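Local coordinates for protein choline kinase (Cryptosporidium parvum, PDB 3MES) that probably phosphorylates choline, and perhaps ethanolamine, at the expense of ATP, and binds ADP and magnesium in the cleft between its two lobes, at residues Tyr129-Asn132 / Pro137-Ile140; Asp125-Leu130 / Arg147-Ile152; His179-Asn182 / Asp187-Ser190. All coordinates share one frame; numbering follows the deposited sequence.

Interaction 1: residues Tyr129-Asn132 / Pro137-Ile140; sequences YLSN and PNII
Ser131, in the last turn of helix 120-132, faces the extended chain of 137-140 where it leads into strand 139-143, and the two backbones come nearest at Ser131 and Asn138, whose CA atoms are 5.2 Å apart. The serine side chain carries nearly the whole contact. Its OG lies anti to its own backbone N (chi1 -173°), which swings the hydroxyl out from the helix to the extended chain. There OG donates a hydrogen bond to Pro137 O at 2.9 Å; the bond is bent at the carbonyl, with a C=O...donor angle of 132°, and the hydroxyl is tilted 26° from the carbonyl plane. Ser131 OG also lies 3.0 Å from Ile139 N, so the hydroxyl sits against two consecutive peptide groups of the extended chain. Ile139 packs beside the same hydroxyl: its CG1 comes within 3.2 Å of Ser131 OG, and its CD1 runs on past Ser131 CB at 3.9 Å. The backbone of Asn138 pairs with Glu150 of the next strand. The Pro137 ring points away from Ser131 and packs against Phe127, one turn back in the same helix, and the bound ADP. The hydroxyl of the buried Ser131 thus gives a partner to a carbonyl in the chain entering the edge strand, and probably ties the last helical turn to a residue of the nucleotide pocket.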
loop_
_atom_site.group_PDB
_atom_site.type_symbol
_atom_site.label_atom_id
_atom_site.label_comp_id
_atom_site.label_asym_id
_atom_site.label_seq_id
_atom_site.Cartn_x
_atom_site.Cartn_y
_atom_site.Cartn_z
ATOM N N TYR B 129 4.061 23.149 1.898
ATOM C CA TYR B 129 4.984 22.279 2.614
ATOM C C TYR B 129 4.730 20.819 2.251
ATOM O O TYR B 129 5.636 20.107 1.817
ATOM C CB TYR B 129 4.851 22.475 4.125
ATOM C CG TYR B 129 5.701 21.519 4.930
ATOM C CD1 TYR B 129 7.088 21.572 4.865
ATOM C CD2 TYR B 129 5.118 20.565 5.755
ATOM C CE1 TYR B 129 7.870 20.701 5.596
ATOM C CE2 TYR B 129 5.893 19.691 6.491
ATOM C CZ TYR B 129 7.269 19.763 6.407
ATOM O OH TYR B 129 8.047 18.895 7.139
ATOM N N LEU B 130 3.488 20.384 2.434
ATOM C CA LEU B 130 3.096 19.021 2.111
ATOM C C LEU B 130 3.452 18.687 0.668
ATOM O O LEU B 130 3.853 17.564 0.354
ATOM C CB LEU B 130 1.599 18.836 2.348
ATOM C CG LEU B 130 1.152 19.058 3.795
ATOM C CD1 LEU B 130 -0.361 18.933 3.921
ATOM C CD2 LEU B 130 1.861 18.082 4.727
ATOM N N SER B 131 3.300 19.673 -0.210
ATOM C CA SER B 131 3.661 19.512 -1.608
ATOM C C SER B 131 5.166 19.301 -1.726
ATOM O O SER B 131 5.624 18.469 -2.505
ATOM C CB SER B 131 3.231 20.743 -2.410
ATOM O OG SER B 131 3.432 20.554 -3.801
ATOM N N ASN B 132 5.927 20.050 -0.932
ATOM C CA ASN B 132 7.389 20.008 -0.986
ATOM C C ASN B 132 8.022 18.729 -0.439
ATOM O O ASN B 132 9.067 18.297 -0.926
ATOM C CB ASN B 132 7.992 21.233 -0.295
ATOM C CG ASN B 132 8.197 22.397 -1.249
ATOM O OD1 ASN B 132 7.790 23.527 -0.970
ATOM N ND2 ASN B 132 8.829 22.124 -2.386
ATOM N N PRO B 137 -0.066 16.677 -3.817
ATOM C CA PRO B 137 0.266 16.758 -5.236
ATOM C C PRO B 137 1.344 17.807 -5.485
ATOM O O PRO B 137 1.321 18.874 -4.873
ATOM C CB PRO B 137 -1.054 17.189 -5.881
ATOM C CG PRO B 137 -2.107 16.709 -4.940
ATOM C CD PRO B 137 -1.509 16.835 -3.569
ATOM N N ASN B 138 2.282 17.498 -6.369
ATOM C CA ASN B 138 3.379 18.411 -6.669
ATOM C C ASN B 138 2.902 19.742 -7.252
ATOM O O ASN B 138 1.984 19.776 -8.069
ATOM C CB ASN B 138 4.375 17.752 -7.624
ATOM C CG ASN B 138 5.677 18.518 -7.727
ATOM O OD1 ASN B 138 6.277 18.610 -8.800
ATOM N ND2 ASN B 138 6.123 19.076 -6.606
ATOM N N ILE B 139 3.530 20.834 -6.822
ATOM C CA ILE B 139 3.252 22.152 -7.381
ATOM C C ILE B 139 4.209 22.433 -8.530
ATOM O O ILE B 139 5.425 22.433 -8.351
ATOM C CB ILE B 139 3.417 23.269 -6.329
ATOM C CG1 ILE B 139 2.346 23.163 -5.243
ATOM C CG2 ILE B 139 3.355 24.641 -6.989
ATOM C CD1 ILE B 139 2.539 24.155 -4.118
ATOM N N ILE B 140 3.658 22.674 -9.712
ATOM C CA ILE B 140 4.476 22.948 -10.885
ATOM C C ILE B 140 4.682 24.449 -11.071
ATOM O O ILE B 140 5.761 24.894 -11.462
ATOM C CB ILE B 140 3.852 22.337 -12.152
ATOM C CG1 ILE B 140 3.724 20.820 -11.992
ATOM C CG2 ILE B 140 4.678 22.687 -13.383
ATOM C CD1 ILE B 140 2.872 20.159 -13.046
#

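Interaction 2: residues Asp125-Leu130 / Arg147-Ile152; sequences DVFRYL and RIEEFI. With ADP (adenosine-5'-diphosphate), chain I.
Behind the adenine pocket of this kinase-like fold, Phe127 of helix 120-132 packs on Arg147 and Glu149 of strand 146-150, whose continuation into 151-152 forms the hinge segment that reads the base. The guanidinium of Arg147 lies flat on the phenyl ring, the planes 17° apart and the centres separated by 3.6 Å. It is an off-centre cation-pi stack: Arg147 NH2 sits over the middle of the ring and is 3.1 Å from Phe127 CE2. Fully stretched from CG to NE, the arginine reaches along its strand to Glu149, where NE forms a salt bridge with Glu149 OE2 at 2.6 Å; NH2 adds a weaker bond to the same oxygen. Arg108 is a second partner of that oxygen. The other oxygen, Glu149 OE1, receives a weak bond from ADP N6 at 3.4 Å. Glu150 O accepts from N6 at 3.1 Å, and Ile152 N donates to ADP N1 at 2.8 Å, while Phe151 lays a ring face against ADP C2. The Phe127 ring face and a bond to Tyr110 probably limit the movement of Arg147, which together with Arg108 orients the glutamate beside the adenine amino group.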
loop_
_atom_site.group_PDB
_atom_site.type_symbol
_atom_site.label_atom_id
_atom_site.label_comp_id
_atom_site.label_asym_id
_atom_site.label_seq_id
_atom_site.Cartn_x
_atom_site.Cartn_y
_atom_site.Cartn_z
ATOM N N ASP B 125 -0.090 27.934 3.061
ATOM C CA ASP B 125 1.213 27.721 3.668
ATOM C C ASP B 125 1.440 26.243 3.958
ATOM O O ASP B 125 2.515 25.707 3.694
ATOM C CB ASP B 125 1.328 28.535 4.958
ATOM C CG ASP B 125 2.714 28.478 5.560
ATOM O OD1 ASP B 125 3.685 28.289 4.797
ATOM O OD2 ASP B 125 2.830 28.625 6.795
ATOM N N VAL B 126 0.416 25.589 4.502
ATOM C CA VAL B 126 0.499 24.173 4.841
ATOM C C VAL B 126 0.590 23.301 3.592
ATOM O O VAL B 126 1.386 22.363 3.534
ATOM C CB VAL B 126 -0.711 23.723 5.683
ATOM C CG1 VAL B 126 -0.765 22.204 5.761
ATOM C CG2 VAL B 126 -0.652 24.336 7.072
ATOM N N PHE B 127 -0.229 23.610 2.592
ATOM C CA PHE B 127 -0.229 22.841 1.354
ATOM C C PHE B 127 1.131 22.859 0.659
ATOM O O PHE B 127 1.604 21.826 0.183
ATOM C CB PHE B 127 -1.314 23.341 0.398
ATOM C CG PHE B 127 -1.433 22.526 -0.859
ATOM C CD1 PHE B 127 -2.119 21.322 -0.857
ATOM C CD2 PHE B 127 -0.852 22.960 -2.042
ATOM C CE1 PHE B 127 -2.228 20.566 -2.013
ATOM C CE2 PHE B 127 -0.959 22.210 -3.203
ATOM C CZ PHE B 127 -1.648 21.010 -3.188
ATOM N N ARG B 128 1.758 24.031 0.598
ATOM C CA ARG B 128 3.053 24.157 -0.069
ATOM C C ARG B 128 4.113 23.269 0.576
ATOM O O ARG B 128 4.961 22.704 -0.112
ATOM C CB ARG B 128 3.517 25.616 -0.105
ATOM C CG ARG B 128 2.856 26.439 -1.202
ATOM C CD ARG B 128 3.595 27.746 -1.443
ATOM N NE ARG B 128 3.239 28.771 -0.469
ATOM C CZ ARG B 128 2.530 29.858 -0.756
ATOM N NH1 ARG B 128 2.255 30.740 0.194
ATOM N NH2 ARG B 128 2.102 30.068 -1.994
ATOM N N TYR B 129 4.061 23.149 1.898
ATOM C CA TYR B 129 4.984 22.279 2.614
ATOM C C TYR B 129 4.730 20.819 2.251
ATOM O O TYR B 129 5.636 20.107 1.817
ATOM C CB TYR B 129 4.851 22.475 4.125
ATOM C CG TYR B 129 5.701 21.519 4.930
ATOM C CD1 TYR B 129 7.088 21.572 4.865
ATOM C CD2 TYR B 129 5.118 20.565 5.755
ATOM C CE1 TYR B 129 7.870 20.701 5.596
ATOM C CE2 TYR B 129 5.893 19.691 6.491
ATOM C CZ TYR B 129 7.269 19.763 6.407
ATOM O OH TYR B 129 8.047 18.895 7.139
ATOM N N LEU B 130 3.488 20.384 2.434
ATOM C CA LEU B 130 3.096 19.021 2.111
ATOM C C LEU B 130 3.452 18.687 0.668
ATOM O O LEU B 130 3.853 17.564 0.354
ATOM C CB LEU B 130 1.599 18.836 2.348
ATOM C CG LEU B 130 1.152 19.058 3.795
ATOM C CD1 LEU B 130 -0.361 18.933 3.921
ATOM C CD2 LEU B 130 1.861 18.082 4.727
ATOM N N ARG B 147 -2.616 28.208 -8.926
ATOM C CA ARG B 147 -1.438 27.350 -9.021
ATOM C C ARG B 147 -1.646 26.199 -9.996
ATOM O O ARG B 147 -2.777 25.826 -10.304
ATOM C CB ARG B 147 -1.043 26.814 -7.640
ATOM C CG ARG B 147 -2.079 25.912 -6.978
ATOM C CD ARG B 147 -1.540 25.367 -5.662
ATOM N NE ARG B 147 -2.397 24.342 -5.071
ATOM C CZ ARG B 147 -3.063 24.487 -3.930
ATOM N NH1 ARG B 147 -2.978 25.622 -3.248
ATOM N NH2 ARG B 147 -3.812 23.498 -3.466
ATOM N N ILE B 148 -0.542 25.652 -10.492
ATOM C CA ILE B 148 -0.577 24.481 -11.359
ATOM C C ILE B 148 -0.090 23.267 -10.578
ATOM O O ILE B 148 1.045 23.241 -10.102
ATOM C CB ILE B 148 0.316 24.671 -12.600
ATOM C CG1 ILE B 148 -0.125 25.899 -13.397
ATOM C CG2 ILE B 148 0.284 23.429 -13.479
ATOM C CD1 ILE B 148 0.744 26.182 -14.610
ATOM N N GLU B 149 -0.953 22.268 -10.440
ATOM C CA GLU B 149 -0.618 21.069 -9.685
ATOM C C GLU B 149 -0.444 19.856 -10.585
ATOM O O GLU B 149 -0.979 19.801 -11.693
ATOM C CB GLU B 149 -1.713 20.746 -8.668
ATOM C CG GLU B 149 -2.029 21.846 -7.685
ATOM C CD GLU B 149 -3.144 21.447 -6.740
ATOM O OE1 GLU B 149 -3.490 20.246 -6.712
ATOM O OE2 GLU B 149 -3.676 22.327 -6.034
ATOM N N GLU B 150 0.301 18.878 -10.084
ATOM C CA GLU B 150 0.362 17.566 -10.699
ATOM C C GLU B 150 -1.031 16.949 -10.660
ATOM O O GLU B 150 -1.694 16.963 -9.619
ATOM C CB GLU B 150 1.343 16.684 -9.930
ATOM C CG GLU B 150 1.163 15.200 -10.153
ATOM C CD GLU B 150 2.029 14.367 -9.226
ATOM O OE1 GLU B 150 2.466 14.892 -8.178
ATOM O OE2 GLU B 150 2.269 13.184 -9.545
ATOM N N PHE B 151 -1.487 16.419 -11.789
ATOM C CA PHE B 151 -2.780 15.754 -11.816
ATOM C C PHE B 151 -2.657 14.307 -11.351
ATOM O O PHE B 151 -2.058 13.475 -12.031
ATOM C CB PHE B 151 -3.412 15.809 -13.209
ATOM C CG PHE B 151 -4.765 15.155 -13.279
ATOM C CD1 PHE B 151 -5.906 15.853 -12.917
ATOM C CD2 PHE B 151 -4.895 13.839 -13.689
ATOM C CE1 PHE B 151 -7.152 15.255 -12.973
ATOM C CE2 PHE B 151 -6.138 13.234 -13.748
ATOM C CZ PHE B 151 -7.269 13.944 -13.388
ATOM N N ILE B 152 -3.223 14.020 -10.183
ATOM C CA ILE B 152 -3.269 12.662 -9.660
ATOM C C ILE B 152 -4.350 11.877 -10.391
ATOM O O ILE B 152 -5.535 12.010 -10.088
ATOM C CB ILE B 152 -3.587 12.659 -8.155
ATOM C CG1 ILE B 152 -2.601 13.558 -7.399
ATOM C CG2 ILE B 152 -3.592 11.236 -7.606
ATOM C CD1 ILE B 152 -1.141 13.314 -7.744
HETATM P PB ADP I . -12.372 22.961 -3.413
HETATM O O1B ADP I . -13.232 23.890 -4.238
HETATM O O2B ADP I . -11.009 23.512 -3.068
HETATM O O3B ADP I . -13.102 22.314 -2.259
HETATM P PA ADP I . -11.274 20.418 -4.009
HETATM O O1A ADP I . -11.910 19.835 -2.769
HETATM O O2A ADP I . -9.793 20.691 -4.051
HETATM O O3A ADP I . -12.057 21.761 -4.434
HETATM O "O5'" ADP I . -11.661 19.475 -5.249
HETATM C "C5'" ADP I . -10.798 18.423 -5.653
HETATM C "C4'" ADP I . -11.629 17.425 -6.437
HETATM O "O4'" ADP I . -11.284 17.519 -7.817
HETATM C "C3'" ADP I . -11.314 16.011 -5.984
HETATM O "O3'" ADP I . -12.504 15.374 -5.522
HETATM C "C2'" ADP I . -10.773 15.307 -7.208
HETATM O "O2'" ADP I . -11.792 14.468 -7.755
HETATM C "C1'" ADP I . -10.439 16.430 -8.173
HETATM N N9 ADP I . -9.035 16.856 -7.964
HETATM C C8 ADP I . -8.637 17.914 -7.231
HETATM N N7 ADP I . -7.285 18.040 -7.239
HETATM C C5 ADP I . -6.797 17.039 -7.995
HETATM C C6 ADP I . -5.453 16.584 -8.420
HETATM N N6 ADP I . -4.337 17.244 -8.025
HETATM N N1 ADP I . -5.381 15.491 -9.214
HETATM C C2 ADP I . -6.486 14.829 -9.610
HETATM N N3 ADP I . -7.737 15.184 -9.266
HETATM C C4 ADP I . -7.954 16.262 -8.472
#

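Interaction 3: residues His179-Asn182 / Asp187-Ser190; sequences HIIN and DFPS
Phe188 lays one face of its ring on the backbone of Asn182, and this is the tight part of the contact. Asn182 CA stands 3.6 Å from the ring centroid and only 5° off the ring normal, a CH-pi contact squarely over the face. Asn182 CB continues across the same face toward the far end of the ring, reaching Phe188 CZ at 3.5 Å. The phenyl group gets there because its CG is anti to the backbone N (chi1 -174°), which sends the ring from 187-190 straight across to residues 181-182. The carboxamide of Asn182 leads away from the ring: with CG between its backbone N and carbonyl carbon (chi1 70°), the amide is carried off from the phenylalanine, and the aliphatic CA and CB meet the ring in its place. Ile181 completes the grip more loosely. Its CG1 is 4.1 Å from Phe188 CE1, the two side chains crossing at about a right angle, and Ile181 O approaches Phe188 CB at 3.7 Å. Phe264 and Ile291 extend this apolar patch into the body of the protein, where Phe188 touches both.

The solvent side is looser: Asp187 and Ser190 are exposed and neither touches 179-182. Asp187 turns to Arg185, while Ser190 has a weak bond to Lys194. No hydrogen bond joins 179-182 to 187-190; the contact between them is van der Waals and CH-pi in character. The arrangement is a loop folded back on itself, with an aromatic side chain lying over the backbone of the other arm, in the long connection between helices 165-179 and 198-214 of the choline kinase fold, away from the nucleotide and magnesium sites.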
loop_
_atom_site.group_PDB
_atom_site.type_symbol
_atom_site.label_atom_id
_atom_site.label_comp_id
_atom_site.label_asym_id
_atom_site.label_seq_id
_atom_site.Cartn_x
_atom_site.Cartn_y
_atom_site.Cartn_z
ATOM N N HIS B 179 1.142 11.402 9.626
ATOM C CA HIS B 179 1.028 11.770 11.030
ATOM C C HIS B 179 2.368 12.060 11.705
ATOM O O HIS B 179 2.448 12.916 12.584
ATOM C CB HIS B 179 0.277 10.678 11.794
ATOM C CG HIS B 179 -1.212 10.813 11.726
ATOM N ND1 HIS B 179 -2.050 10.311 12.699
ATOM C CD2 HIS B 179 -2.012 11.416 10.816
ATOM C CE1 HIS B 179 -3.303 10.586 12.383
ATOM N NE2 HIS B 179 -3.307 11.257 11.244
ATOM N N ILE B 180 3.417 11.357 11.292
ATOM C CA ILE B 180 4.709 11.443 11.979
ATOM C C ILE B 180 5.578 12.640 11.573
ATOM O O ILE B 180 6.587 12.919 12.217
ATOM C CB ILE B 180 5.529 10.139 11.813
ATOM C CG1 ILE B 180 5.638 9.751 10.337
ATOM C CG2 ILE B 180 4.912 9.008 12.609
ATOM C CD1 ILE B 180 6.700 10.513 9.584
ATOM N N ILE B 181 5.186 13.351 10.520
ATOM C CA ILE B 181 6.017 14.436 9.993
ATOM C C ILE B 181 6.357 15.510 11.028
ATOM O O ILE B 181 7.428 16.114 10.967
ATOM C CB ILE B 181 5.383 15.107 8.754
ATOM C CG1 ILE B 181 4.057 15.778 9.125
ATOM C CG2 ILE B 181 5.203 14.094 7.630
ATOM C CD1 ILE B 181 3.300 16.337 7.939
ATOM N N ASN B 182 5.452 15.747 11.976
ATOM C CA ASN B 182 5.665 16.797 12.969
ATOM C C ASN B 182 6.624 16.385 14.083
ATOM O O ASN B 182 6.939 17.184 14.964
ATOM C CB ASN B 182 4.337 17.274 13.567
ATOM C CG ASN B 182 3.688 16.230 14.458
ATOM O OD1 ASN B 182 3.313 16.514 15.598
ATOM N ND2 ASN B 182 3.556 15.014 13.943
ATOM N N ASP B 187 12.666 19.525 8.906
ATOM C CA ASP B 187 12.194 20.645 8.095
ATOM C C ASP B 187 10.742 21.011 8.382
ATOM O O ASP B 187 10.153 21.828 7.674
ATOM C CB ASP B 187 12.357 20.332 6.607
ATOM C CG ASP B 187 11.542 19.131 6.178
ATOM O OD1 ASP B 187 10.733 18.643 6.996
ATOM O OD2 ASP B 187 11.709 18.676 5.027
ATOM N N PHE B 188 10.163 20.409 9.415
ATOM C CA PHE B 188 8.779 20.706 9.757
ATOM C C PHE B 188 8.640 22.151 10.233
ATOM O O PHE B 188 9.273 22.552 11.206
ATOM C CB PHE B 188 8.248 19.733 10.813
ATOM C CG PHE B 188 6.780 19.897 11.098
ATOM C CD1 PHE B 188 5.831 19.458 10.187
ATOM C CD2 PHE B 188 6.349 20.495 12.271
ATOM C CE1 PHE B 188 4.479 19.610 10.441
ATOM C CE2 PHE B 188 4.998 20.650 12.532
ATOM C CZ PHE B 188 4.061 20.206 11.616
ATOM N N PRO B 189 7.811 22.939 9.536
ATOM C CA PRO B 189 7.618 24.344 9.873
ATOM C C PRO B 189 7.265 24.540 11.346
ATOM O O PRO B 189 6.290 23.969 11.836
ATOM C CB PRO B 189 6.447 24.755 8.981
ATOM C CG PRO B 189 6.557 23.855 7.803
ATOM C CD PRO B 189 7.022 22.541 8.357
ATOM N N SER B 190 8.061 25.347 12.038
ATOM C CA SER B 190 7.850 25.607 13.454
ATOM C C SER B 190 6.655 26.527 13.660
ATOM O O SER B 190 6.038 26.532 14.726
ATOM C CB SER B 190 9.105 26.233 14.067
ATOM O OG SER B 190 8.874 26.634 15.405
#

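Interactions 1 and 2 use the same helix, 120-132, against strand 146-150 and the chain entering its neighbour 139-143, and backbone bonds such as Ile140 N to Ile148 O tie their strand sides together. Interaction 2 is buried and charged, beside the nucleotide; interaction 1, at the sheet's edge, is partly buried and rests on a neutral hydroxyl. Interaction 3 belongs to a loop about 15 Å from interaction 1, centre to centre, and is apolar with a solvent-facing rim. Tyr129 bridges the groups: its OH makes a probable hydrogen bond to Asp187 OD1 at 2.7 Å and its ring packs on Pro189, while Leu130 touches Ile181, so the helix has sheet on one side and loop on another.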